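Local coordinates for oxalate-binding protein (Thermotoga maritima, PDB 1O4T), which binds manganese and oxalate as a homodimeric cupin and is a predicted oxalate decarboxylase, at the oxalate ion site and the interface of chains A and B. Residues are numbered along the deposited sequence; one frame, centred on the assembly and turned at random. Chains: chain A/B, putative oxalate decarboxylase.

Contact 1: the oxalate ion site. Residues chain A 34-35, 58, 73, 75, 80, 82, 114, 130. With OXL (oxalate ion), chain C; MN (manganese (II) ion), chain D.
Extended backbone carries most of this cupin metal site: A:His73, A:Glu80, A:Tyr82, A:His114 and A:Ile130 lie on strands 69-74, 78-86, 113-117 and 124-132, while A:Arg35, in the 3-10 helix 34-36, has positive phi (49°). Manganese is near octahedral, held by the cupin three-histidine, one-glutamate set and by oxalate. A:His73 and A:His114 both hold CG in the crowded position between backbone N and carbonyl carbon, and each offers NE2 to the metal at 2.2 Å; NE2 of A:His75 binds at 2.0 Å. A:Glu80, extended beyond CG, reaches the metal with OE2 at 2.1 Å. Oxalate chelates through one oxygen of each carboxylate, O3 at 2.1 Å and O4 at 2.3 Å from MN. The phenol OH of A:Tyr82 donates a hydrogen bond to O3 (2.6 Å), which lies at the edge of the tyrosine ring, in its plane. A phenylalanine here would lose that hydroxyl and would probably hold the metal-bound carboxylate less firmly. CD2 of A:His73 sits over the centre of the A:Arg35 guanidinium, which may favour the dianion electrostatically. A:Leu58, A:Ile130 and A:Met34 form an apolar lining; the A:Met34 methyl CE comes 3.9 Å from oxalate O2.

Contact 2: the interface of chains A and B. Residues chain A 23, 46, 59, 61, 85, 127; chain B 81, 83, 85, 103, 105, 127.
B:Tyr83 holds CG anti to its backbone N (chi1 -178°), and A:Phe59 does the same, so both rings project across the homodimer interface. The tyrosine ring is the centre of this mainly apolar patch. A:Leu127 crosses it obliquely: CD1 sits over one face, 3.8 Å from the ring centroid, in a CH-pi contact, while CD2 lies near CG of the ring and 3.8 Å from CD2 of B:Leu127. A:Leu85 comes tip to tip with the tyrosine, CD2 reaching CE2 at 3.8 Å, and the same methyl meets CD2 of B:Leu85 at 3.6 Å. The extended A:Arg61 passes the phenol at about a right angle, its guanidinium plane 89° from the ring. A:Phe59 points its tip at B:Ile81, CZ to CG2 3.6 Å, and its CE1 also points toward CG2 of B:Val105, tip to tip, a methyl that A:Leu46 CD1 also meets at 3.7 Å. Beyond the tyrosine hydroxyl, the A:Ser23 backbone N donates to the carbonyl O of B:Gly103 over 3.2 Å, a bent bond (139° at H) arriving from above the carbonyl plane. The patch joins strands 58-64, 78-86 and 124-132 of A to strands 78-86, 104-108 and 124-132 of B, packing one double-stranded beta-helix against the other near the dimer two-fold.

Contact 3: the interface of chains A and B. Residues chain A 79, 81, 107, 109, 131-133; chain B 51-53, 55.
B:His53, on a loop of chain B that lies against the strands of chain A, has positive phi (60°) and CG anti to its carbonyl carbon. From CB the side chain first passes the chain terminus of A, where CB lies 3.9 Å from the carboxylate oxygen OXT of A:Leu133; CG keeps a similar distance. CD2 then touches CD1 of A:Phe79 at 3.7 Å as the two side chains slide past each other in opposite directions. At the tip, NE2 donates a hydrogen bond to OD1 of A:Asp109 (2.6 Å, 155° at H), and CE1 flanks the same oxygen. The two side chains meet tip to tip. OD1 accepts on its syn lone pair, close to the imidazole plane, although the carboxylate is turned 78° from the ring. The acid may favour a protonated imidazole, as may the nearby terminal carboxylate.

A:Phe79 sits between A:Ile131 of its own chain and the loop of chain B: its CG takes the crowded position between backbone N and carbonyl carbon, CB of A:Ile131 covers one face, and CZ meets CA of B:Met52 at 3.7 Å. B:Lys55, bent at chi2, lays its aliphatic stem along the end of chain A, with CB against CG2 of A:Ile131 and CE 3.9 Å from CB of A:Leu133. Water 1 adds a polar bridge between the chains, 2.9 Å from OD2 of A:Asp109 and 2.7 Å from the carbonyl O of B:Ala51.

Contact 1: the oxalate ion site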
ATOM      1  N   MET A  34      -9.987  18.860  -3.394  1.00 35.50           N
ATOM      2  CA  MET A  34      -8.681  18.538  -2.878  1.00 36.40           C
ATOM      3  C   MET A  34      -7.648  18.873  -3.943  1.00 36.98           C
ATOM      4  O   MET A  34      -7.755  18.416  -5.076  1.00 36.57           O
ATOM      5  CB  MET A  34      -8.594  17.056  -2.533  1.00 37.71           C
ATOM      6  CG  MET A  34      -7.289  16.717  -1.821  1.00 38.01           C
ATOM      7  SD  MET A  34      -7.132  15.036  -1.431  1.00 42.35           S
ATOM      8  CE  MET A  34      -5.700  15.233  -0.479  1.00 45.27           C
ATOM      9  N   ARG A  35      -6.653  19.660  -3.555  1.00 37.68           N
ATOM     10  CA  ARG A  35      -5.655  20.204  -4.466  1.00 38.24           C
ATOM     11  C   ARG A  35      -6.266  20.840  -5.697  1.00 36.99           C
ATOM     12  O   ARG A  35      -5.702  20.755  -6.777  1.00 36.93           O
ATOM     13  CB  ARG A  35      -4.669  19.117  -4.875  1.00 39.41           C
ATOM     14  CG  ARG A  35      -4.000  18.403  -3.690  1.00 43.33           C
ATOM     15  CD  ARG A  35      -3.667  19.297  -2.513  1.00 49.96           C
ATOM     16  NE  ARG A  35      -2.347  19.890  -2.653  1.00 54.48           N
ATOM     17  CZ  ARG A  35      -1.249  19.442  -2.052  1.00 58.41           C
ATOM     18  NH1 ARG A  35      -0.092  20.063  -2.267  1.00 59.39           N
ATOM     19  NH2 ARG A  35      -1.297  18.378  -1.244  1.00 59.90           N
ATOM     20  N   LEU A  58       2.922  10.610   4.619  1.00 37.93           N
ATOM     21  CA  LEU A  58       1.541  10.200   4.387  1.00 37.91           C
ATOM     22  C   LEU A  58       1.425   8.700   4.124  1.00 37.18           C
ATOM     23  O   LEU A  58       2.162   8.161   3.308  1.00 37.04           O
ATOM     24  CB  LEU A  58       0.970  10.914   3.147  1.00 39.29           C
ATOM     25  CG  LEU A  58      -0.526  10.671   2.873  1.00 39.40           C
ATOM     26  CD1 LEU A  58      -1.367  11.359   3.945  1.00 42.15           C
ATOM     27  CD2 LEU A  58      -0.894  11.174   1.510  1.00 40.88           C
ATOM     28  N   HIS A  73      -1.156  18.715  -8.653  1.00 32.57           N
ATOM     29  CA  HIS A  73      -0.226  19.332  -7.732  1.00 31.37           C
ATOM     30  C   HIS A  73       1.120  18.662  -7.863  1.00 31.09           C
ATOM     31  O   HIS A  73       1.229  17.534  -8.338  1.00 29.58           O
ATOM     32  CB  HIS A  73      -0.684  19.192  -6.282  1.00 31.08           C
ATOM     33  CG  HIS A  73      -0.845  17.772  -5.866  1.00 30.56           C
ATOM     34  ND1 HIS A  73      -1.840  16.971  -6.372  1.00 29.48           N
ATOM     35  CD2 HIS A  73      -0.091  16.982  -5.067  1.00 30.68           C
ATOM     36  CE1 HIS A  73      -1.717  15.753  -5.869  1.00 29.21           C
ATOM     37  NE2 HIS A  73      -0.675  15.738  -5.062  1.00 30.70           N
ATOM     38  N   HIS A  75       5.011  17.557  -6.345  1.00 32.57           N
ATOM     39  CA  HIS A  75       5.787  17.021  -5.236  1.00 32.64           C
ATOM     40  C   HIS A  75       7.262  17.387  -5.404  1.00 33.35           C
ATOM     41  O   HIS A  75       7.811  17.225  -6.473  1.00 33.48           O
ATOM     42  CB  HIS A  75       5.562  15.506  -5.164  1.00 33.15           C
ATOM     43  CG  HIS A  75       4.202  15.136  -4.653  1.00 31.26           C
ATOM     44  ND1 HIS A  75       3.897  15.168  -3.310  1.00 29.02           N
ATOM     45  CD2 HIS A  75       3.048  14.817  -5.293  1.00 31.69           C
ATOM     46  CE1 HIS A  75       2.624  14.864  -3.141  1.00 31.33           C
ATOM     47  NE2 HIS A  75       2.086  14.613  -4.324  1.00 28.87           N
ATOM     48  N   GLU A  80       5.611  10.036  -4.350  1.00 31.10           N
ATOM     49  CA  GLU A  80       4.338   9.408  -3.987  1.00 32.09           C
ATOM     50  C   GLU A  80       4.003   8.184  -4.817  1.00 32.96           C
ATOM     51  O   GLU A  80       4.231   8.150  -6.016  1.00 33.55           O
ATOM     52  CB  GLU A  80       3.198  10.419  -4.098  1.00 31.99           C
ATOM     53  CG  GLU A  80       2.015  10.044  -3.235  1.00 34.11           C
ATOM     54  CD  GLU A  80       1.002  11.144  -3.079  1.00 34.21           C
ATOM     55  OE1 GLU A  80      -0.025  10.919  -2.417  1.00 36.71           O
ATOM     56  OE2 GLU A  80       1.222  12.220  -3.620  1.00 38.11           O
ATOM     57  N   TYR A  82       0.669   5.639  -5.504  1.00 32.28           N
ATOM     58  CA  TYR A  82      -0.675   5.160  -5.309  1.00 31.32           C
ATOM     59  C   TYR A  82      -0.743   3.656  -5.619  1.00 32.14           C
ATOM     60  O   TYR A  82      -0.175   3.183  -6.616  1.00 32.70           O
ATOM     61  CB  TYR A  82      -1.627   5.844  -6.270  1.00 32.42           C
ATOM     62  CG  TYR A  82      -1.823   7.349  -6.204  1.00 31.45           C
ATOM     63  CD1 TYR A  82      -2.377   8.026  -7.289  1.00 31.51           C
ATOM     64  CD2 TYR A  82      -1.504   8.096  -5.065  1.00 32.08           C
ATOM     65  CE1 TYR A  82      -2.626   9.370  -7.235  1.00 31.91           C
ATOM     66  CE2 TYR A  82      -1.755   9.434  -5.007  1.00 32.63           C
ATOM     67  CZ  TYR A  82      -2.305  10.085  -6.098  1.00 33.39           C
ATOM     68  OH  TYR A  82      -2.523  11.465  -6.027  1.00 33.58           O
ATOM     69  N   HIS A 114       1.073  15.550 -10.362  1.00 32.55           N
ATOM     70  CA  HIS A 114       0.069  14.556 -10.700  1.00 32.77           C
ATOM     71  C   HIS A 114      -1.347  14.928 -10.242  1.00 32.82           C
ATOM     72  O   HIS A 114      -1.534  15.898  -9.480  1.00 31.63           O
ATOM     73  CB  HIS A 114       0.445  13.131 -10.171  1.00 33.71           C
ATOM     74  CG  HIS A 114       0.400  12.975  -8.678  1.00 33.39           C
ATOM     75  ND1 HIS A 114       0.721  11.782  -8.059  1.00 35.50           N
ATOM     76  CD2 HIS A 114       0.164  13.860  -7.681  1.00 36.21           C
ATOM     77  CE1 HIS A 114       0.657  11.930  -6.743  1.00 37.13           C
ATOM     78  NE2 HIS A 114       0.322  13.181  -6.483  1.00 36.92           N
ATOM     79  N   ILE A 130       3.539   8.890   0.803  1.00 31.84           N
ATOM     80  CA  ILE A 130       4.508   9.894   0.387  1.00 32.44           C
ATOM     81  C   ILE A 130       5.789   9.619   1.154  1.00 33.48           C
ATOM     82  O   ILE A 130       5.751   9.587   2.363  1.00 34.79           O
ATOM     83  CB  ILE A 130       3.978  11.311   0.653  1.00 31.82           C
ATOM     84  CG1 ILE A 130       2.695  11.542  -0.146  1.00 34.14           C
ATOM     85  CG2 ILE A 130       5.030  12.357   0.257  1.00 32.10           C
ATOM     86  CD1 ILE A 130       1.959  12.879   0.198  1.00 36.10           C
TER
HETATM   87  C1  OXL C 400      -2.008  13.145  -2.910  1.00 52.91           C
HETATM   88  C2  OXL C 400      -1.313  14.066  -2.006  1.00 53.27           C
HETATM   89  O1  OXL C 400      -3.038  12.464  -2.366  1.00 54.56           O
HETATM   90  O2  OXL C 400      -1.908  14.305  -0.823  1.00 56.29           O
HETATM   91  O3  OXL C 400      -1.649  12.978  -4.095  1.00 47.15           O
HETATM   92  O4  OXL C 400      -0.219  14.566  -2.285  1.00 46.13           O
HETATM   93 MN    MN D 300       0.211  13.866  -4.438  1.00 33.94          MN

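Contact 2: the interface of chains A and B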
ATOM      1  N   SER A  23      -8.525  -0.295   8.992  1.00 47.49           N
ATOM      2  CA  SER A  23      -8.969   0.810   8.097  1.00 50.06           C
ATOM      3  C   SER A  23     -10.450   1.039   8.337  1.00 51.72           C
ATOM      4  O   SER A  23     -10.923   2.157   8.564  1.00 52.23           O
ATOM      5  CB  SER A  23      -8.808   0.468   6.574  1.00 50.20           C
ATOM      6  OG  SER A  23      -7.718   1.142   5.929  1.00 52.18           O
ATOM      7  N   LEU A  46      -3.774   6.385   8.005  1.00 33.49           N
ATOM      8  CA  LEU A  46      -3.624   5.051   8.586  1.00 33.94           C
ATOM      9  C   LEU A  46      -2.433   4.962   9.548  1.00 33.82           C
ATOM     10  O   LEU A  46      -2.525   4.299  10.587  1.00 34.04           O
ATOM     11  CB  LEU A  46      -3.520   4.022   7.468  1.00 33.76           C
ATOM     12  CG  LEU A  46      -4.693   4.091   6.524  1.00 36.39           C
ATOM     13  CD1 LEU A  46      -4.519   2.999   5.495  1.00 39.50           C
ATOM     14  CD2 LEU A  46      -6.023   3.985   7.224  1.00 38.14           C
ATOM     15  N   PHE A  59       0.466   8.055   4.785  1.00 35.59           N
ATOM     16  CA  PHE A  59       0.090   6.683   4.494  1.00 34.19           C
ATOM     17  C   PHE A  59      -1.428   6.635   4.695  1.00 33.33           C
ATOM     18  O   PHE A  59      -1.902   6.518   5.817  1.00 33.18           O
ATOM     19  CB  PHE A  59       0.845   5.676   5.374  1.00 34.99           C
ATOM     20  CG  PHE A  59       0.687   4.252   4.930  1.00 37.06           C
ATOM     21  CD1 PHE A  59      -0.470   3.550   5.221  1.00 44.12           C
ATOM     22  CD2 PHE A  59       1.645   3.636   4.150  1.00 42.65           C
ATOM     23  CE1 PHE A  59      -0.670   2.237   4.791  1.00 43.72           C
ATOM     24  CE2 PHE A  59       1.449   2.327   3.682  1.00 46.63           C
ATOM     25  CZ  PHE A  59       0.266   1.626   4.001  1.00 45.67           C
ATOM     26  N   ARG A  61      -5.626   6.004   2.980  1.00 32.19           N
ATOM     27  CA  ARG A  61      -6.566   5.399   2.046  1.00 32.54           C
ATOM     28  C   ARG A  61      -7.512   6.497   1.546  1.00 33.06           C
ATOM     29  O   ARG A  61      -8.147   7.213   2.374  1.00 33.50           O
ATOM     30  CB  ARG A  61      -7.365   4.301   2.734  1.00 32.76           C
ATOM     31  CG  ARG A  61      -8.150   3.447   1.791  1.00 37.05           C
ATOM     32  CD  ARG A  61      -9.053   2.410   2.450  1.00 41.84           C
ATOM     33  NE  ARG A  61      -9.830   1.712   1.409  1.00 47.93           N
ATOM     34  CZ  ARG A  61     -10.470   0.551   1.574  1.00 51.30           C
ATOM     35  NH1 ARG A  61     -10.459  -0.076   2.749  1.00 53.49           N
ATOM     36  NH2 ARG A  61     -11.127   0.007   0.553  1.00 52.61           N
ATOM     37  N   LEU A  85      -6.967   0.294  -5.197  1.00 31.60           N
ATOM     38  CA  LEU A  85      -7.651  -0.784  -4.482  1.00 31.49           C
ATOM     39  C   LEU A  85      -8.999  -1.207  -5.075  1.00 31.76           C
ATOM     40  O   LEU A  85      -9.323  -2.395  -5.038  1.00 32.60           O
ATOM     41  CB  LEU A  85      -7.895  -0.384  -3.014  1.00 31.86           C
ATOM     42  CG  LEU A  85      -6.754  -0.017  -2.092  1.00 30.54           C
ATOM     43  CD1 LEU A  85      -7.321   0.607  -0.843  1.00 34.13           C
ATOM     44  CD2 LEU A  85      -5.985  -1.232  -1.756  1.00 32.45           C
ATOM     45  N   LEU A 127      -4.590   3.482  -2.016  1.00 32.22           N
ATOM     46  CA  LEU A 127      -3.612   3.814  -1.012  1.00 34.77           C
ATOM     47  C   LEU A 127      -2.642   4.851  -1.509  1.00 33.39           C
ATOM     48  O   LEU A 127      -2.175   4.749  -2.623  1.00 36.04           O
ATOM     49  CB  LEU A 127      -2.848   2.532  -0.704  1.00 35.66           C
ATOM     50  CG  LEU A 127      -2.721   2.125   0.723  1.00 41.95           C
ATOM     51  CD1 LEU A 127      -4.094   1.970   1.377  1.00 43.45           C
ATOM     52  CD2 LEU A 127      -1.874   0.810   0.719  1.00 44.47           C
TER
ATOM     53  N   ILE B  81       5.459  -2.438   6.759  1.00 34.89           N
ATOM     54  CA  ILE B  81       4.021  -2.269   6.782  1.00 34.10           C
ATOM     55  C   ILE B  81       3.437  -3.278   5.856  1.00 33.70           C
ATOM     56  O   ILE B  81       3.926  -3.445   4.754  1.00 33.20           O
ATOM     57  CB  ILE B  81       3.687  -0.867   6.214  1.00 34.51           C
ATOM     58  CG1 ILE B  81       4.336   0.211   7.090  1.00 35.03           C
ATOM     59  CG2 ILE B  81       2.191  -0.649   6.106  1.00 34.96           C
ATOM     60  CD1 ILE B  81       4.437   1.538   6.426  1.00 36.85           C
ATOM     61  N   TYR B  83      -0.311  -3.895   4.202  1.00 33.34           N
ATOM     62  CA  TYR B  83      -1.684  -3.487   4.027  1.00 32.66           C
ATOM     63  C   TYR B  83      -2.408  -4.704   3.441  1.00 32.68           C
ATOM     64  O   TYR B  83      -2.096  -5.162   2.306  1.00 32.16           O
ATOM     65  CB  TYR B  83      -1.744  -2.287   3.095  1.00 32.93           C
ATOM     66  CG  TYR B  83      -3.134  -1.841   2.964  1.00 35.15           C
ATOM     67  CD1 TYR B  83      -3.683  -1.011   3.907  1.00 34.10           C
ATOM     68  CD2 TYR B  83      -3.978  -2.420   2.013  1.00 32.95           C
ATOM     69  CE1 TYR B  83      -4.990  -0.619   3.818  1.00 39.14           C
ATOM     70  CE2 TYR B  83      -5.321  -2.063   1.943  1.00 37.66           C
ATOM     71  CZ  TYR B  83      -5.815  -1.158   2.828  1.00 36.51           C
ATOM     72  OH  TYR B  83      -7.137  -0.798   2.793  1.00 39.37           O
ATOM     73  N   LEU B  85      -4.969  -6.838   1.482  1.00 33.48           N
ATOM     74  CA  LEU B  85      -5.826  -6.628   0.280  1.00 32.02           C
ATOM     75  C   LEU B  85      -7.088  -7.462   0.170  1.00 33.29           C
ATOM     76  O   LEU B  85      -8.143  -6.961  -0.222  1.00 32.52           O
ATOM     77  CB  LEU B  85      -4.980  -6.790  -1.005  1.00 32.23           C
ATOM     78  CG  LEU B  85      -3.771  -5.847  -1.144  1.00 31.05           C
ATOM     79  CD1 LEU B  85      -2.839  -6.312  -2.293  1.00 31.39           C
ATOM     80  CD2 LEU B  85      -4.258  -4.386  -1.326  1.00 30.90           C
ATOM     81  N   GLY B 103      -8.165  -4.707   4.491  1.00 34.21           N
ATOM     82  CA  GLY B 103      -8.322  -3.353   5.006  1.00 34.58           C
ATOM     83  C   GLY B 103      -7.443  -3.030   6.172  1.00 34.57           C
ATOM     84  O   GLY B 103      -7.272  -1.851   6.499  1.00 33.85           O
ATOM     85  N   VAL B 105      -3.984  -2.625   8.337  1.00 33.32           N
ATOM     86  CA  VAL B 105      -2.588  -2.231   8.289  1.00 33.53           C
ATOM     87  C   VAL B 105      -1.838  -2.921   9.443  1.00 34.31           C
ATOM     88  O   VAL B 105      -2.239  -2.814  10.588  1.00 34.54           O
ATOM     89  CB  VAL B 105      -2.444  -0.660   8.437  1.00 33.55           C
ATOM     90  CG1 VAL B 105      -0.990  -0.256   8.558  1.00 35.22           C
ATOM     91  CG2 VAL B 105      -3.105   0.067   7.271  1.00 35.53           C
ATOM     92  N   LEU B 127       0.003  -6.073   0.556  1.00 33.29           N
ATOM     93  CA  LEU B 127       1.127  -5.276   0.200  1.00 34.87           C
ATOM     94  C   LEU B 127       2.112  -5.346   1.341  1.00 34.13           C
ATOM     95  O   LEU B 127       1.723  -5.368   2.506  1.00 34.08           O
ATOM     96  CB  LEU B 127       0.717  -3.825   0.008  1.00 34.77           C
ATOM     97  CG  LEU B 127       0.530  -3.261  -1.398  1.00 39.91           C
ATOM     98  CD1 LEU B 127       0.048  -4.265  -2.434  1.00 41.86           C
ATOM     99  CD2 LEU B 127      -0.365  -2.015  -1.338  1.00 41.15           C
TER

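Contact 3: the interface of chains A and B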
ATOM      1  N   PHE A  79       8.492  11.616  -2.902  1.00 31.45           N
ATOM      2  CA  PHE A  79       7.822  10.936  -3.984  1.00 31.52           C
ATOM      3  C   PHE A  79       6.571  10.260  -3.463  1.00 31.21           C
ATOM      4  O   PHE A  79       6.464   9.997  -2.268  1.00 30.57           O
ATOM      5  CB  PHE A  79       8.767   9.983  -4.738  1.00 32.21           C
ATOM      6  CG  PHE A  79       9.283   8.832  -3.916  1.00 32.42           C
ATOM      7  CD1 PHE A  79      10.475   8.936  -3.241  1.00 31.20           C
ATOM      8  CD2 PHE A  79       8.576   7.636  -3.841  1.00 34.00           C
ATOM      9  CE1 PHE A  79      10.960   7.891  -2.504  1.00 31.06           C
ATOM     10  CE2 PHE A  79       9.060   6.577  -3.058  1.00 35.91           C
ATOM     11  CZ  PHE A  79      10.278   6.721  -2.402  1.00 34.17           C
ATOM     12  N   ILE A  81       3.446   7.187  -4.146  1.00 33.23           N
ATOM     13  CA  ILE A  81       2.970   5.973  -4.756  1.00 33.38           C
ATOM     14  C   ILE A  81       1.470   5.875  -4.477  1.00 32.62           C
ATOM     15  O   ILE A  81       1.033   6.012  -3.349  1.00 32.33           O
ATOM     16  CB  ILE A  81       3.676   4.740  -4.125  1.00 34.22           C
ATOM     17  CG1 ILE A  81       5.200   4.885  -4.181  1.00 35.55           C
ATOM     18  CG2 ILE A  81       3.191   3.428  -4.794  1.00 35.13           C
ATOM     19  CD1 ILE A  81       5.882   3.983  -3.159  1.00 37.03           C
ATOM     20  N   PHE A 107       3.263   5.761  -9.701  1.00 31.03           N
ATOM     21  CA  PHE A 107       4.474   6.313  -9.114  1.00 31.52           C
ATOM     22  C   PHE A 107       4.726   7.739  -9.593  1.00 31.76           C
ATOM     23  O   PHE A 107       4.837   7.999 -10.811  1.00 32.86           O
ATOM     24  CB  PHE A 107       5.678   5.447  -9.485  1.00 31.41           C
ATOM     25  CG  PHE A 107       6.941   5.869  -8.813  1.00 32.61           C
ATOM     26  CD1 PHE A 107       7.125   5.621  -7.466  1.00 36.54           C
ATOM     27  CD2 PHE A 107       7.931   6.542  -9.509  1.00 33.88           C
ATOM     28  CE1 PHE A 107       8.295   6.030  -6.819  1.00 33.95           C
ATOM     29  CE2 PHE A 107       9.086   6.959  -8.878  1.00 32.61           C
ATOM     30  CZ  PHE A 107       9.259   6.725  -7.538  1.00 33.84           C
ATOM     31  N   ASP A 109       7.388  10.903  -9.093  1.00 32.63           N
ATOM     32  CA  ASP A 109       8.729  11.132  -8.597  1.00 33.15           C
ATOM     33  C   ASP A 109       8.881  12.577  -8.168  1.00 33.12           C
ATOM     34  O   ASP A 109       8.025  13.427  -8.467  1.00 34.25           O
ATOM     35  CB  ASP A 109       9.753  10.796  -9.692  1.00 33.80           C
ATOM     36  CG  ASP A 109      11.048  10.232  -9.137  1.00 34.59           C
ATOM     37  OD1 ASP A 109      11.360  10.422  -7.935  1.00 34.68           O
ATOM     38  OD2 ASP A 109      11.814   9.574  -9.855  1.00 36.43           O
ATOM     39  N   ILE A 131       6.900   9.435   0.444  1.00 34.18           N
ATOM     40  CA  ILE A 131       8.166   9.102   1.055  1.00 35.04           C
ATOM     41  C   ILE A 131       9.140  10.253   0.792  1.00 36.16           C
ATOM     42  O   ILE A 131       9.300  10.731  -0.352  1.00 33.81           O
ATOM     43  CB  ILE A 131       8.657   7.734   0.519  1.00 35.36           C
ATOM     44  CG1 ILE A 131       7.667   6.624   0.953  1.00 35.66           C
ATOM     45  CG2 ILE A 131      10.032   7.427   0.997  1.00 36.11           C
ATOM     46  CD1 ILE A 131       8.059   5.197   0.595  1.00 36.59           C
ATOM     47  N   LEU A 132       9.775  10.681   1.874  1.00 37.78           N
ATOM     48  CA  LEU A 132      10.608  11.857   1.874  1.00 40.10           C
ATOM     49  C   LEU A 132      11.976  11.661   1.205  1.00 41.76           C
ATOM     50  O   LEU A 132      12.636  10.642   1.405  1.00 41.65           O
ATOM     51  CB  LEU A 132      10.764  12.386   3.301  1.00 40.24           C
ATOM     52  CG  LEU A 132       9.427  12.746   3.973  1.00 41.14           C
ATOM     53  CD1 LEU A 132       9.664  13.362   5.346  1.00 41.50           C
ATOM     54  CD2 LEU A 132       8.577  13.686   3.109  1.00 42.58           C
ATOM     55  N   LEU A 133      12.334  12.690   0.419  1.00 43.92           N
ATOM     56  CA  LEU A 133      13.560  12.878  -0.400  1.00 45.02           C
ATOM     57  C   LEU A 133      13.673  12.057  -1.701  1.00 46.16           C
ATOM     58  O   LEU A 133      13.572  12.644  -2.800  1.00 46.65           O
ATOM     59  CB  LEU A 133      14.802  12.781   0.456  1.00 45.99           C
ATOM     60  CG  LEU A 133      14.732  13.640   1.726  1.00 45.74           C
ATOM     61  CD1 LEU A 133      16.111  13.890   2.162  1.00 47.99           C
ATOM     62  CD2 LEU A 133      13.984  14.959   1.587  1.00 45.34           C
ATOM     63  OXT LEU A 133      13.849  10.824  -1.711  1.00 47.00           O
TER
ATOM     64  N   ALA B  51      14.232   2.836  -7.733  1.00 35.62           N
ATOM     65  CA  ALA B  51      13.148   3.736  -8.135  1.00 34.54           C
ATOM     66  C   ALA B  51      12.626   4.517  -6.949  1.00 33.50           C
ATOM     67  O   ALA B  51      12.121   5.615  -7.094  1.00 31.60           O
ATOM     68  CB  ALA B  51      12.003   2.929  -8.756  1.00 35.55           C
ATOM     69  N   MET B  52      12.745   3.913  -5.773  1.00 33.39           N
ATOM     70  CA  MET B  52      12.322   4.517  -4.534  1.00 33.76           C
ATOM     71  C   MET B  52      13.503   5.188  -3.832  1.00 33.74           C
ATOM     72  O   MET B  52      13.478   5.375  -2.626  1.00 34.46           O
ATOM     73  CB  MET B  52      11.683   3.438  -3.641  1.00 33.63           C
ATOM     74  CG  MET B  52      10.446   2.742  -4.252  1.00 33.81           C
ATOM     75  SD  MET B  52       9.609   1.649  -3.095  1.00 34.43           S
ATOM     76  CE  MET B  52      10.689   0.189  -3.074  1.00 36.95           C
ATOM     77  N   HIS B  53      14.535   5.534  -4.597  1.00 34.26           N
ATOM     78  CA  HIS B  53      15.654   6.390  -4.146  1.00 34.74           C
ATOM     79  C   HIS B  53      16.397   5.786  -2.962  1.00 35.34           C
ATOM     80  O   HIS B  53      16.952   6.512  -2.151  1.00 35.53           O
ATOM     81  CB  HIS B  53      15.157   7.803  -3.790  1.00 34.54           C
ATOM     82  CG  HIS B  53      14.555   8.550  -4.943  1.00 34.32           C
ATOM     83  ND1 HIS B  53      15.220   9.556  -5.605  1.00 36.40           N
ATOM     84  CD2 HIS B  53      13.354   8.445  -5.544  1.00 34.70           C
ATOM     85  CE1 HIS B  53      14.444  10.048  -6.554  1.00 36.49           C
ATOM     86  NE2 HIS B  53      13.311   9.378  -6.548  1.00 32.37           N
ATOM     87  N   LYS B  55      15.162   4.557  -0.338  1.00 35.39           N
ATOM     88  CA  LYS B  55      14.462   4.905   0.912  1.00 35.00           C
ATOM     89  C   LYS B  55      13.621   3.716   1.400  1.00 35.73           C
ATOM     90  O   LYS B  55      13.271   3.630   2.578  1.00 35.49           O
ATOM     91  CB  LYS B  55      13.536   6.128   0.711  1.00 34.88           C
ATOM     92  CG  LYS B  55      14.246   7.471   0.443  1.00 33.78           C
ATOM     93  CD  LYS B  55      15.247   7.754   1.556  1.00 33.42           C
ATOM     94  CE  LYS B  55      15.717   9.164   1.564  1.00 31.58           C
ATOM     95  NZ  LYS B  55      16.616   9.357   2.738  1.00 29.77           N
TER
HETATM   96  O   HOH W   1      13.142   7.091  -9.064  1.00 48.41           O

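Strands 78-86 and 124-132 of chain A run through all three contacts. A:Glu80 and A:Tyr82 serve contact 1, whereas A:Phe79 and A:Ile81 serve contact 3 and A:Leu85 contact 2; likewise A:Ile130 lines the oxalate site, A:Leu127 packs in contact 2 and A:Ile131 in contact 3. Measured between centres of C-alpha atoms, contact 1 lies about 16 Å from contact 2 and 12 Å from contact 3, and contacts 2 and 3 are about 18 Å apart. Dimer packing may therefore help hold the strands that bear the metal site, with every contact repeated by the two-fold.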